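Local coordinates for protein salicylate 5-hydroxylase, large oxygenase component (Ralstonia sp., PDB 7C8Z) that catalyses, as the oxygenase component of a multicomponent enzyme system, the 5-hydroxylation of salicylate to gentisate using an iron centre and a [2Fe-2S] cluster, at residues L246-F251 with A387-V392; F354-F359 with F379-F384; N237-Y242 with M323-P328. All coordinates share one frame; numbering follows the deposited sequence.

Contact 1. Residues L246-F251 with A387-V392; sequences LLHTWF and ADDGEV. With FE (Fe (III) ion), chain J.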
ATOM      1  N   LEU A 246     -27.759  13.181  17.127  1.00 72.78           N
ATOM      2  CA  LEU A 246     -26.810  12.820  18.170  1.00 73.50           C
ATOM      3  C   LEU A 246     -25.377  12.718  17.678  1.00 70.97           C
ATOM      4  O   LEU A 246     -24.455  12.966  18.458  1.00 68.13           O
ATOM      5  CB  LEU A 246     -27.207  11.483  18.819  1.00 74.41           C
ATOM      6  CG  LEU A 246     -28.623  11.391  19.401  1.00 61.95           C
ATOM      7  CD1 LEU A 246     -28.929   9.968  19.850  1.00 54.70           C
ATOM      8  CD2 LEU A 246     -28.806  12.371  20.546  1.00 48.59           C
ATOM      9  N   LEU A 247     -25.165  12.365  16.410  1.00 66.01           N
ATOM     10  CA  LEU A 247     -23.823  12.235  15.859  1.00 59.68           C
ATOM     11  C   LEU A 247     -23.347  13.551  15.250  1.00 57.97           C
ATOM     12  O   LEU A 247     -22.283  14.056  15.620  1.00 51.55           O
ATOM     13  CB  LEU A 247     -23.792  11.110  14.815  1.00 65.15           C
ATOM     14  CG  LEU A 247     -22.530  10.958  13.961  1.00 66.66           C
ATOM     15  CD1 LEU A 247     -21.474  10.213  14.745  1.00 61.93           C
ATOM     16  CD2 LEU A 247     -22.840  10.229  12.661  1.00 61.55           C
ATOM     17  N   HIS A 248     -24.126  14.115  14.325  1.00 64.15           N
ATOM     18  CA  HIS A 248     -23.792  15.380  13.669  1.00 56.38           C
ATOM     19  C   HIS A 248     -24.172  16.529  14.593  1.00 56.57           C
ATOM     20  O   HIS A 248     -25.326  16.961  14.621  1.00 68.85           O
ATOM     21  CB  HIS A 248     -24.512  15.510  12.330  1.00 64.73           C
ATOM     22  CG  HIS A 248     -24.375  14.311  11.448  1.00 68.64           C
ATOM     23  ND1 HIS A 248     -23.180  13.647  11.271  1.00 65.71           N
ATOM     24  CD2 HIS A 248     -25.285  13.656  10.690  1.00 69.74           C
ATOM     25  CE1 HIS A 248     -23.362  12.634  10.443  1.00 67.78           C
ATOM     26  NE2 HIS A 248     -24.630  12.619  10.075  1.00 65.67           N
ATOM     27  N   THR A 249     -23.197  17.056  15.336  1.00 68.32           N
ATOM     28  CA  THR A 249     -23.448  18.169  16.245  1.00 76.87           C
ATOM     29  C   THR A 249     -23.503  19.507  15.520  1.00 75.67           C
ATOM     30  O   THR A 249     -23.318  20.555  16.149  1.00 80.83           O
ATOM     31  CB  THR A 249     -22.389  18.212  17.350  1.00 78.45           C
ATOM     32  OG1 THR A 249     -21.113  17.848  16.810  1.00 79.12           O
ATOM     33  CG2 THR A 249     -22.762  17.258  18.490  1.00 71.01           C
ATOM     34  N   TRP A 250     -23.782  19.480  14.218  1.00 76.56           N
ATOM     35  CA  TRP A 250     -23.916  20.674  13.395  1.00 77.09           C
ATOM     36  C   TRP A 250     -25.384  20.805  13.024  1.00 86.72           C
ATOM     37  O   TRP A 250     -25.725  21.030  11.860  1.00 90.07           O
ATOM     38  CB  TRP A 250     -23.037  20.575  12.141  1.00 88.69           C
ATOM     39  CG  TRP A 250     -22.399  21.874  11.686  1.00 84.77           C
ATOM     40  CD1 TRP A 250     -21.131  22.306  11.964  1.00 72.65           C
ATOM     41  CD2 TRP A 250     -22.992  22.886  10.856  1.00 79.53           C
ATOM     42  NE1 TRP A 250     -20.905  23.527  11.371  1.00 68.43           N
ATOM     43  CE2 TRP A 250     -22.029  23.903  10.685  1.00 74.15           C
ATOM     44  CE3 TRP A 250     -24.243  23.034  10.246  1.00 76.42           C
ATOM     45  CZ2 TRP A 250     -22.279  25.051   9.930  1.00 70.39           C
ATOM     46  CZ3 TRP A 250     -24.490  24.172   9.498  1.00 80.00           C
ATOM     47  CH2 TRP A 250     -23.512  25.166   9.346  1.00 80.75           C
ATOM     48  N   PHE A 251     -26.254  20.641  14.015  1.00 91.96           N
ATOM     49  CA  PHE A 251     -27.696  20.709  13.817  1.00 83.66           C
ATOM     50  C   PHE A 251     -28.318  21.547  14.934  1.00 87.58           C
ATOM     51  O   PHE A 251     -27.871  21.504  16.085  1.00 76.01           O
ATOM     52  CB  PHE A 251     -28.314  19.303  13.795  1.00 79.15           C
ATOM     53  CG  PHE A 251     -28.118  18.562  12.494  1.00 76.61           C
ATOM     54  CD1 PHE A 251     -27.960  19.246  11.300  1.00 74.32           C
ATOM     55  CD2 PHE A 251     -28.093  17.174  12.468  1.00 83.18           C
ATOM     56  CE1 PHE A 251     -27.775  18.565  10.102  1.00 75.57           C
ATOM     57  CE2 PHE A 251     -27.909  16.486  11.274  1.00 83.02           C
ATOM     58  CZ  PHE A 251     -27.751  17.184  10.088  1.00 73.69           C
ATOM     59  N   ALA A 387     -18.672  13.774   6.889  1.00 31.74           N
ATOM     60  CA  ALA A 387     -17.433  13.070   7.226  1.00 35.42           C
ATOM     61  C   ALA A 387     -17.624  12.118   8.406  1.00 51.79           C
ATOM     62  O   ALA A 387     -17.065  11.007   8.416  1.00 56.07           O
ATOM     63  CB  ALA A 387     -16.322  14.078   7.522  1.00 28.34           C
ATOM     64  N   ASP A 388     -18.413  12.538   9.402  1.00 67.43           N
ATOM     65  CA  ASP A 388     -18.736  11.677  10.539  1.00 51.75           C
ATOM     66  C   ASP A 388     -19.264  10.321  10.087  1.00 47.50           C
ATOM     67  O   ASP A 388     -18.977   9.295  10.715  1.00 51.55           O
ATOM     68  CB  ASP A 388     -19.755  12.368  11.447  1.00 50.99           C
ATOM     69  CG  ASP A 388     -19.244  13.682  12.013  1.00 69.22           C
ATOM     70  OD1 ASP A 388     -18.029  13.788  12.276  1.00 67.89           O
ATOM     71  OD2 ASP A 388     -20.063  14.609  12.205  1.00 79.92           O
ATOM     72  N   ASP A 389     -20.044  10.297   9.004  1.00 47.65           N
ATOM     73  CA  ASP A 389     -20.674   9.055   8.569  1.00 48.69           C
ATOM     74  C   ASP A 389     -19.628   8.030   8.152  1.00 41.18           C
ATOM     75  O   ASP A 389     -19.634   6.887   8.628  1.00 56.51           O
ATOM     76  CB  ASP A 389     -21.647   9.336   7.426  1.00 40.78           C
ATOM     77  CG  ASP A 389     -22.824  10.181   7.866  1.00 59.07           C
ATOM     78  OD1 ASP A 389     -23.397   9.884   8.939  1.00 52.25           O
ATOM     79  OD2 ASP A 389     -23.171  11.144   7.146  1.00 75.31           O
ATOM     80  N   GLY A 390     -18.731   8.417   7.247  1.00 37.56           N
ATOM     81  CA  GLY A 390     -17.646   7.528   6.872  1.00 37.13           C
ATOM     82  C   GLY A 390     -16.796   7.120   8.059  1.00 46.26           C
ATOM     83  O   GLY A 390     -16.386   5.957   8.173  1.00 59.57           O
ATOM     84  N   GLU A 391     -16.532   8.062   8.972  1.00 33.99           N
ATOM     85  CA  GLU A 391     -15.716   7.719  10.134  1.00 40.40           C
ATOM     86  C   GLU A 391     -16.371   6.615  10.961  1.00 47.15           C
ATOM     87  O   GLU A 391     -15.741   5.590  11.264  1.00 43.11           O
ATOM     88  CB  GLU A 391     -15.463   8.961  10.989  1.00 39.67           C
ATOM     89  CG  GLU A 391     -14.765  10.120  10.265  1.00 55.10           C
ATOM     90  CD  GLU A 391     -13.276   9.907  10.029  1.00 68.17           C
ATOM     91  OE1 GLU A 391     -12.848   8.764   9.752  1.00 73.30           O
ATOM     92  OE2 GLU A 391     -12.525  10.901  10.126  1.00 79.62           O
ATOM     93  N   VAL A 392     -17.652   6.787  11.306  1.00 38.13           N
ATOM     94  CA  VAL A 392     -18.308   5.809  12.171  1.00 44.99           C
ATOM     95  C   VAL A 392     -18.507   4.491  11.438  1.00 50.30           C
ATOM     96  O   VAL A 392     -18.496   3.425  12.064  1.00 49.33           O
ATOM     97  CB  VAL A 392     -19.640   6.341  12.747  1.00 40.05           C
ATOM     98  CG1 VAL A 392     -19.412   7.642  13.491  1.00 33.10           C
ATOM     99  CG2 VAL A 392     -20.709   6.498  11.662  1.00 41.90           C
TER
HETATM  100 FE    FE J 502     -25.407  10.753   9.191  1.00 59.32          FE
HETATM  101  O   HOH W   1     -26.627  12.492   8.443  1.00 33.03           O

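Contact 2. Residues F354-F359 with F379-F384; sequences FVWTHF and FGPAGF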
ATOM      1  N   PHE A 354     -17.719   5.291  -2.573  1.00 23.39           N
ATOM      2  CA  PHE A 354     -18.922   6.091  -2.385  1.00 26.63           C
ATOM      3  C   PHE A 354     -18.777   7.319  -3.267  1.00 37.90           C
ATOM      4  O   PHE A 354     -17.888   8.151  -3.035  1.00 29.94           O
ATOM      5  CB  PHE A 354     -19.103   6.481  -0.921  1.00 26.24           C
ATOM      6  CG  PHE A 354     -20.532   6.726  -0.520  1.00 32.32           C
ATOM      7  CD1 PHE A 354     -21.535   5.840  -0.883  1.00 27.24           C
ATOM      8  CD2 PHE A 354     -20.863   7.834   0.243  1.00 24.10           C
ATOM      9  CE1 PHE A 354     -22.848   6.063  -0.503  1.00 27.75           C
ATOM     10  CE2 PHE A 354     -22.170   8.062   0.625  1.00 40.53           C
ATOM     11  CZ  PHE A 354     -23.166   7.171   0.256  1.00 33.70           C
ATOM     12  N   VAL A 355     -19.631   7.420  -4.279  1.00 37.51           N
ATOM     13  CA  VAL A 355     -19.535   8.470  -5.283  1.00 26.35           C
ATOM     14  C   VAL A 355     -20.742   9.386  -5.155  1.00 29.68           C
ATOM     15  O   VAL A 355     -21.881   8.959  -5.373  1.00 35.39           O
ATOM     16  CB  VAL A 355     -19.440   7.885  -6.697  1.00 25.25           C
ATOM     17  CG1 VAL A 355     -19.333   9.006  -7.722  1.00 23.83           C
ATOM     18  CG2 VAL A 355     -18.253   6.940  -6.783  1.00 28.37           C
ATOM     19  N   TRP A 356     -20.491  10.642  -4.807  1.00 34.20           N
ATOM     20  CA  TRP A 356     -21.525  11.661  -4.727  1.00 26.39           C
ATOM     21  C   TRP A 356     -21.585  12.381  -6.066  1.00 31.27           C
ATOM     22  O   TRP A 356     -20.587  12.962  -6.505  1.00 31.87           O
ATOM     23  CB  TRP A 356     -21.228  12.669  -3.616  1.00 33.95           C
ATOM     24  CG  TRP A 356     -20.915  12.100  -2.254  1.00 41.56           C
ATOM     25  CD1 TRP A 356     -19.921  11.219  -1.932  1.00 32.51           C
ATOM     26  CD2 TRP A 356     -21.579  12.419  -1.025  1.00 38.44           C
ATOM     27  NE1 TRP A 356     -19.937  10.957  -0.582  1.00 28.66           N
ATOM     28  CE2 TRP A 356     -20.948  11.680  -0.003  1.00 30.61           C
ATOM     29  CE3 TRP A 356     -22.654  13.250  -0.692  1.00 33.01           C
ATOM     30  CZ2 TRP A 356     -21.359  11.745   1.327  1.00 26.95           C
ATOM     31  CZ3 TRP A 356     -23.056  13.315   0.630  1.00 32.82           C
ATOM     32  CH2 TRP A 356     -22.411  12.566   1.621  1.00 32.59           C
ATOM     33  N   THR A 357     -22.743  12.326  -6.717  1.00 38.31           N
ATOM     34  CA  THR A 357     -23.045  13.139  -7.892  1.00 30.11           C
ATOM     35  C   THR A 357     -23.993  14.235  -7.423  1.00 41.78           C
ATOM     36  O   THR A 357     -25.173  13.977  -7.155  1.00 42.18           O
ATOM     37  CB  THR A 357     -23.675  12.301  -9.001  1.00 27.86           C
ATOM     38  OG1 THR A 357     -22.945  11.079  -9.157  1.00 32.81           O
ATOM     39  CG2 THR A 357     -23.668  13.067 -10.315  1.00 27.23           C
ATOM     40  N   HIS A 358     -23.463  15.449  -7.279  1.00 26.53           N
ATOM     41  CA  HIS A 358     -24.266  16.602  -6.896  1.00 33.54           C
ATOM     42  C   HIS A 358     -24.817  17.259  -8.151  1.00 34.29           C
ATOM     43  O   HIS A 358     -24.052  17.548  -9.088  1.00 31.74           O
ATOM     44  CB  HIS A 358     -23.432  17.611  -6.106  1.00 36.63           C
ATOM     45  CG  HIS A 358     -23.066  17.153  -4.732  1.00 42.78           C
ATOM     46  ND1 HIS A 358     -23.626  17.695  -3.594  1.00 46.72           N
ATOM     47  CD2 HIS A 358     -22.191  16.210  -4.308  1.00 50.55           C
ATOM     48  CE1 HIS A 358     -23.113  17.104  -2.530  1.00 61.43           C
ATOM     49  NE2 HIS A 358     -22.239  16.198  -2.935  1.00 56.26           N
ATOM     50  N   PHE A 359     -26.128  17.528  -8.158  1.00 46.97           N
ATOM     51  CA  PHE A 359     -26.742  18.095  -9.352  1.00 50.52           C
ATOM     52  C   PHE A 359     -27.764  19.156  -8.975  1.00 50.03           C
ATOM     53  O   PHE A 359     -28.231  19.229  -7.837  1.00 46.08           O
ATOM     54  CB  PHE A 359     -27.410  17.014 -10.219  1.00 39.40           C
ATOM     55  CG  PHE A 359     -28.494  16.243  -9.513  1.00 47.59           C
ATOM     56  CD1 PHE A 359     -28.182  15.164  -8.698  1.00 50.62           C
ATOM     57  CD2 PHE A 359     -29.828  16.583  -9.679  1.00 44.43           C
ATOM     58  CE1 PHE A 359     -29.175  14.449  -8.058  1.00 41.77           C
ATOM     59  CE2 PHE A 359     -30.827  15.872  -9.041  1.00 38.21           C
ATOM     60  CZ  PHE A 359     -30.499  14.803  -8.233  1.00 47.37           C
ATOM     61  N   PHE A 379     -21.873  18.447   3.133  1.00 49.08           N
ATOM     62  CA  PHE A 379     -21.921  17.056   2.717  1.00 44.26           C
ATOM     63  C   PHE A 379     -20.645  16.695   1.963  1.00 42.83           C
ATOM     64  O   PHE A 379     -19.741  17.515   1.794  1.00 50.14           O
ATOM     65  CB  PHE A 379     -23.177  16.812   1.876  1.00 48.06           C
ATOM     66  CG  PHE A 379     -24.393  17.520   2.409  1.00 51.68           C
ATOM     67  CD1 PHE A 379     -25.111  16.987   3.468  1.00 47.78           C
ATOM     68  CD2 PHE A 379     -24.795  18.735   1.878  1.00 51.16           C
ATOM     69  CE1 PHE A 379     -26.217  17.642   3.972  1.00 48.62           C
ATOM     70  CE2 PHE A 379     -25.903  19.397   2.381  1.00 38.34           C
ATOM     71  CZ  PHE A 379     -26.615  18.849   3.426  1.00 43.33           C
ATOM     72  N   GLY A 380     -20.578  15.449   1.514  1.00 45.71           N
ATOM     73  CA  GLY A 380     -19.409  14.953   0.832  1.00 50.27           C
ATOM     74  C   GLY A 380     -18.335  14.517   1.806  1.00 44.29           C
ATOM     75  O   GLY A 380     -18.479  14.659   3.024  1.00 33.75           O
ATOM     76  N   PRO A 381     -17.219  14.002   1.277  1.00 35.95           N
ATOM     77  CA  PRO A 381     -16.158  13.460   2.147  1.00 30.66           C
ATOM     78  C   PRO A 381     -15.519  14.477   3.082  1.00 41.36           C
ATOM     79  O   PRO A 381     -14.758  14.074   3.971  1.00 41.39           O
ATOM     80  CB  PRO A 381     -15.133  12.911   1.147  1.00 24.16           C
ATOM     81  CG  PRO A 381     -15.907  12.693  -0.113  1.00 31.78           C
ATOM     82  CD  PRO A 381     -16.940  13.772  -0.148  1.00 28.94           C
ATOM     83  N   ALA A 382     -15.782  15.771   2.907  1.00 28.11           N
ATOM     84  CA  ALA A 382     -15.237  16.793   3.785  1.00 28.27           C
ATOM     85  C   ALA A 382     -16.315  17.609   4.486  1.00 44.81           C
ATOM     86  O   ALA A 382     -15.984  18.559   5.209  1.00 38.01           O
ATOM     87  CB  ALA A 382     -14.316  17.734   2.997  1.00 25.99           C
ATOM     88  N   GLY A 383     -17.587  17.259   4.303  1.00 35.79           N
ATOM     89  CA  GLY A 383     -18.665  18.090   4.793  1.00 46.35           C
ATOM     90  C   GLY A 383     -18.734  18.161   6.305  1.00 39.00           C
ATOM     91  O   GLY A 383     -18.270  17.278   7.027  1.00 39.23           O
ATOM     92  N   PHE A 384     -19.344  19.251   6.784  1.00 45.67           N
ATOM     93  CA  PHE A 384     -19.561  19.425   8.217  1.00 51.01           C
ATOM     94  C   PHE A 384     -20.394  18.294   8.806  1.00 44.67           C
ATOM     95  O   PHE A 384     -20.252  17.969   9.990  1.00 38.37           O
ATOM     96  CB  PHE A 384     -20.240  20.770   8.487  1.00 44.87           C
ATOM     97  CG  PHE A 384     -19.330  21.955   8.317  1.00 48.38           C
ATOM     98  CD1 PHE A 384     -18.283  22.170   9.195  1.00 38.73           C
ATOM     99  CD2 PHE A 384     -19.523  22.852   7.280  1.00 57.18           C
ATOM    100  CE1 PHE A 384     -17.445  23.258   9.042  1.00 50.09           C
ATOM    101  CE2 PHE A 384     -18.685  23.941   7.119  1.00 50.29           C
ATOM    102  CZ  PHE A 384     -17.648  24.145   8.001  1.00 51.04           C
TER

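Contact 3. Residues N237-Y242 with M323-P328; sequences NIKDPY and MTTIFP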
ATOM      1  N   ASN A 237     -26.855   3.424   7.583  1.00 45.57           N
ATOM      2  CA  ASN A 237     -26.642   4.790   8.047  1.00 53.26           C
ATOM      3  C   ASN A 237     -27.727   5.724   7.532  1.00 50.20           C
ATOM      4  O   ASN A 237     -28.108   6.672   8.228  1.00 48.15           O
ATOM      5  CB  ASN A 237     -25.256   5.282   7.621  1.00 47.04           C
ATOM      6  CG  ASN A 237     -24.884   6.604   8.267  1.00 38.94           C
ATOM      7  OD1 ASN A 237     -24.429   6.645   9.409  1.00 51.90           O
ATOM      8  ND2 ASN A 237     -25.077   7.693   7.538  1.00 37.59           N
ATOM      9  N   ILE A 238     -28.269   5.452   6.344  1.00 34.83           N
ATOM     10  CA  ILE A 238     -29.357   6.262   5.820  1.00 43.17           C
ATOM     11  C   ILE A 238     -30.709   5.622   6.089  1.00 49.30           C
ATOM     12  O   ILE A 238     -31.751   6.187   5.729  1.00 46.31           O
ATOM     13  CB  ILE A 238     -29.139   6.558   4.322  1.00 42.37           C
ATOM     14  CG1 ILE A 238     -27.681   6.939   4.092  1.00 44.50           C
ATOM     15  CG2 ILE A 238     -30.002   7.721   3.847  1.00 32.24           C
ATOM     16  CD1 ILE A 238     -27.277   8.209   4.822  1.00 34.62           C
ATOM     17  N   LYS A 239     -30.721   4.462   6.744  1.00 51.99           N
ATOM     18  CA  LYS A 239     -31.908   3.921   7.385  1.00 57.14           C
ATOM     19  C   LYS A 239     -31.884   4.142   8.897  1.00 60.14           C
ATOM     20  O   LYS A 239     -32.684   3.540   9.620  1.00 54.47           O
ATOM     21  CB  LYS A 239     -32.044   2.430   7.058  1.00 42.48           C
ATOM     22  CG  LYS A 239     -32.201   2.135   5.570  1.00 41.29           C
ATOM     23  CD  LYS A 239     -32.026   0.653   5.262  1.00 36.34           C
ATOM     24  CE  LYS A 239     -32.149   0.368   3.769  1.00 39.73           C
ATOM     25  NZ  LYS A 239     -33.385   0.940   3.150  1.00 42.31           N
ATOM     26  N   ASP A 240     -30.990   5.008   9.382  1.00 60.51           N
ATOM     27  CA  ASP A 240     -30.828   5.301  10.804  1.00 50.56           C
ATOM     28  C   ASP A 240     -31.377   6.696  11.075  1.00 51.02           C
ATOM     29  O   ASP A 240     -30.701   7.695  10.789  1.00 59.50           O
ATOM     30  CB  ASP A 240     -29.348   5.219  11.189  1.00 50.02           C
ATOM     31  CG  ASP A 240     -29.120   5.238  12.689  1.00 55.72           C
ATOM     32  OD1 ASP A 240     -30.009   5.687  13.442  1.00 57.08           O
ATOM     33  OD2 ASP A 240     -28.027   4.808  13.116  1.00 58.25           O
ATOM     34  N   PRO A 241     -32.566   6.821  11.650  1.00 64.31           N
ATOM     35  CA  PRO A 241     -33.220   8.136  11.717  1.00 64.63           C
ATOM     36  C   PRO A 241     -32.866   8.970  12.940  1.00 59.53           C
ATOM     37  O   PRO A 241     -33.042  10.191  12.915  1.00 71.09           O
ATOM     38  CB  PRO A 241     -34.716   7.783  11.710  1.00 73.98           C
ATOM     39  CG  PRO A 241     -34.803   6.283  11.959  1.00 80.44           C
ATOM     40  CD  PRO A 241     -33.417   5.757  12.200  1.00 80.52           C
ATOM     41  N   TYR A 242     -32.398   8.350  14.020  1.00 51.39           N
ATOM     42  CA  TYR A 242     -32.184   9.082  15.261  1.00 58.80           C
ATOM     43  C   TYR A 242     -30.717   9.319  15.589  1.00 67.23           C
ATOM     44  O   TYR A 242     -30.419   9.968  16.596  1.00 79.02           O
ATOM     45  CB  TYR A 242     -32.887   8.367  16.420  1.00 74.18           C
ATOM     46  CG  TYR A 242     -32.116   7.250  17.088  1.00 74.51           C
ATOM     47  CD1 TYR A 242     -31.767   6.099  16.394  1.00 66.72           C
ATOM     48  CD2 TYR A 242     -31.778   7.333  18.434  1.00 78.11           C
ATOM     49  CE1 TYR A 242     -31.082   5.068  17.023  1.00 67.56           C
ATOM     50  CE2 TYR A 242     -31.097   6.316  19.068  1.00 66.37           C
ATOM     51  CZ  TYR A 242     -30.750   5.187  18.363  1.00 63.32           C
ATOM     52  OH  TYR A 242     -30.070   4.182  19.013  1.00 64.65           O
ATOM     53  N   MET A 323     -34.472  11.528   2.644  1.00 39.83           N
ATOM     54  CA  MET A 323     -33.355  10.632   2.359  1.00 43.14           C
ATOM     55  C   MET A 323     -33.938   9.303   1.900  1.00 42.64           C
ATOM     56  O   MET A 323     -34.595   8.611   2.686  1.00 45.25           O
ATOM     57  CB  MET A 323     -32.472  10.454   3.591  1.00 49.33           C
ATOM     58  CG  MET A 323     -31.777  11.729   4.026  1.00 57.06           C
ATOM     59  SD  MET A 323     -30.768  12.430   2.708  1.00 54.67           S
ATOM     60  CE  MET A 323     -29.510  11.164   2.559  1.00 54.27           C
ATOM     61  N   THR A 324     -33.717   8.944   0.637  1.00 48.76           N
ATOM     62  CA  THR A 324     -34.333   7.760   0.047  1.00 46.83           C
ATOM     63  C   THR A 324     -33.261   6.729  -0.277  1.00 45.33           C
ATOM     64  O   THR A 324     -32.371   6.987  -1.091  1.00 38.47           O
ATOM     65  CB  THR A 324     -35.121   8.128  -1.209  1.00 43.85           C
ATOM     66  OG1 THR A 324     -36.164   9.041  -0.857  1.00 60.14           O
ATOM     67  CG2 THR A 324     -35.731   6.883  -1.852  1.00 39.98           C
ATOM     68  N   THR A 325     -33.333   5.575   0.374  1.00 34.15           N
ATOM     69  CA  THR A 325     -32.424   4.469   0.104  1.00 38.37           C
ATOM     70  C   THR A 325     -33.075   3.507  -0.882  1.00 48.38           C
ATOM     71  O   THR A 325     -34.131   2.930  -0.583  1.00 63.65           O
ATOM     72  CB  THR A 325     -32.047   3.740   1.394  1.00 46.44           C
ATOM     73  OG1 THR A 325     -33.214   3.557   2.209  1.00 40.46           O
ATOM     74  CG2 THR A 325     -31.008   4.535   2.163  1.00 28.92           C
ATOM     75  N   ILE A 326     -32.457   3.351  -2.054  1.00 44.99           N
ATOM     76  CA  ILE A 326     -32.862   2.352  -3.035  1.00 42.11           C
ATOM     77  C   ILE A 326     -31.849   1.215  -2.969  1.00 30.94           C
ATOM     78  O   ILE A 326     -30.680   1.371  -3.357  1.00 38.65           O
ATOM     79  CB  ILE A 326     -32.970   2.939  -4.449  1.00 49.33           C
ATOM     80  CG1 ILE A 326     -34.099   3.971  -4.499  1.00 48.89           C
ATOM     81  CG2 ILE A 326     -33.228   1.833  -5.465  1.00 33.88           C
ATOM     82  CD1 ILE A 326     -34.299   4.590  -5.860  1.00 48.99           C
ATOM     83  N   PHE A 327     -32.323   0.081  -2.457  1.00 44.40           N
ATOM     84  CA  PHE A 327     -31.488  -1.077  -2.181  1.00 47.46           C
ATOM     85  C   PHE A 327     -31.099  -1.774  -3.483  1.00 41.80           C
ATOM     86  O   PHE A 327     -31.939  -1.951  -4.368  1.00 42.68           O
ATOM     87  CB  PHE A 327     -32.253  -2.048  -1.278  1.00 42.84           C
ATOM     88  CG  PHE A 327     -31.381  -2.862  -0.360  1.00 46.59           C
ATOM     89  CD1 PHE A 327     -30.835  -2.299   0.783  1.00 58.63           C
ATOM     90  CD2 PHE A 327     -31.131  -4.200  -0.628  1.00 34.63           C
ATOM     91  CE1 PHE A 327     -30.047  -3.051   1.639  1.00 48.73           C
ATOM     92  CE2 PHE A 327     -30.343  -4.956   0.218  1.00 34.51           C
ATOM     93  CZ  PHE A 327     -29.800  -4.381   1.354  1.00 42.34           C
ATOM     94  N   PRO A 328     -29.845  -2.229  -3.609  1.00 49.13           N
ATOM     95  CA  PRO A 328     -28.828  -2.076  -2.569  1.00 53.96           C
ATOM     96  C   PRO A 328     -27.795  -1.006  -2.891  1.00 46.86           C
ATOM     97  O   PRO A 328     -26.827  -0.852  -2.147  1.00 48.26           O
ATOM     98  CB  PRO A 328     -28.161  -3.447  -2.563  1.00 46.79           C
ATOM     99  CG  PRO A 328     -28.155  -3.818  -4.039  1.00 36.25           C
ATOM    100  CD  PRO A 328     -29.373  -3.133  -4.674  1.00 52.33           C
TER

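Contact 1. Residues L246-F251 with A387-V392
His248 and Asp389 are two members of the facial triad of two histidines and one carboxylate that holds the iron of this ring-hydroxylating oxygenase; His243 is the third. His248 NE2 and Asp389 OD1 each lie 2.2 Å from the iron, and a water at 2.2 Å takes a further place. The imidazole and the carboxylate of Asp389 stand almost upright to one another, their planes 84° apart. Asp389 OD2 sits 3.1 Å from the metal, so the carboxylate binds through OD1. Asn237 ND2 adds a weak hydrogen bond to OD1. The neighbouring residue on helix 387-402, Asp388, serves the second shell: its carboxylate is nearly coplanar with the imidazole, and OD2 meets the ring edge at ND1. The ND1-H points almost straight at OD2 (166°), but at 3.4 Å from ND1 to OD2 the bond is weak; it probably helps to hold the ring with NE2 facing the iron. With CG anti to the backbone N (chi1 171°), Leu247 reaches toward helix 387-402, CD2 lying against Asp388 CB. Tyr132 and Met115 of the second subunit pack on Leu247 and Val392, whose methyls CD1 and CG1 meet tip to tip at 3.5 Å.

Contact 2. Residues F354-F359 with F379-F384
Trp356, on strand 352-361 of the helix-grip fold of the catalytic domain, lies flat against the backbone of Gly380 in the loop that leads to helix 387-402. That helix carries the iron ligand Asp389, whose side chain is about 6 Å from that of Trp356, so the contact seats the loop on the sheet beside the metal site. The tight part is a CH-pi contact: Gly380 CA stands 3.6 Å from the centroid of the six-membered ring, only 7° off its normal. Gly380 N lies over the same face, 3.4 Å from Trp356 CZ3. At phi 82° and psi 178° the backbone of Gly380 suits a residue without a side chain, and the bare main chain can settle directly on the indole. The opposite face of the indole is met by Phe354 CE2 near the rim, placing Trp356 between a residue two places back on its own strand and the loop. A type I turn from Gly380 to Gly383, with Gly383 N bonded to Gly380 O at 3.0 Å, folds the loop back beyond the ring.

Towards its margins the contact is looser, although this side too is buried. Pro381 CD lies over the same face as Gly380 but toward the rim, 4.1 Å from Trp356 NE1, whose hydrogen bond goes to Gln225 on strand 217-227. Phe379 comes to the indole obliquely through CB, while its phenyl ring leads away. Loosest is the imidazole of His358, which presents its edge to the loop, CE1 coming no nearer than 4.4 Å to Phe379 CB.

Contact 3. Residues N237-Y242 with M323-P328
With chi1 of -61° and an otherwise extended chain that bends only at chi4 (-51°), Lys239 turns its ammonium group onto Thr325; there a chi1 of 43° places OG1 between the backbone N and the carbonyl carbon. The two side chains cross obliquely, and Lys239 NZ donates to Thr325 OG1 at 2.8 Å. NZ also forms a hydrogen bond with Arg272 O, while Thr325 OG1 makes a weak hydrogen bond to Ala274 O. The apolar half of the contact lies beside this bond: Thr325 CG2 touches Ile238 CB at 3.5 Å, and Ile238 CG2 meets Met323 CB and, because that side chain folds back, Met323 CE, each at 3.7 Å. The end of helix 232-238 is laid on strand 321-326 of the catalytic-domain sheet. Just beyond, Asp240 OD2 forms a salt bridge with Arg113 and a hydrogen bond with the cluster ligand His133, both of the second subunit, a link that in this family probably carries electrons to the iron. The buried ammonium thus has at least two oxygen partners, a hydroxyl and a carbonyl, which probably lower the cost of holding its charge among apolar side chains.

How the contacts relate
From the N terminus, helix 232-238 and helix 244-247 come first, opening contact 3 and then contact 1. Contact 3 closes at strand 321-326, before contact 1 does, so the two cross. Contact 2 opens later on strand 352-361 and closes over 19 residues, which include helix 366-375, wholly within the longer span of contact 1. That span ends on helix 387-402. Contacts 2 and 3 fix the loop before helix 387-402 and the end of helix 232-238 to the same antiparallel sheet, while contact 1 joins helix 387-402 to the end of helix 244-247 and the residue after it, at the iron. Contact 1 touches contact 3 through Asn237 and contact 2 through Trp250 against Phe384.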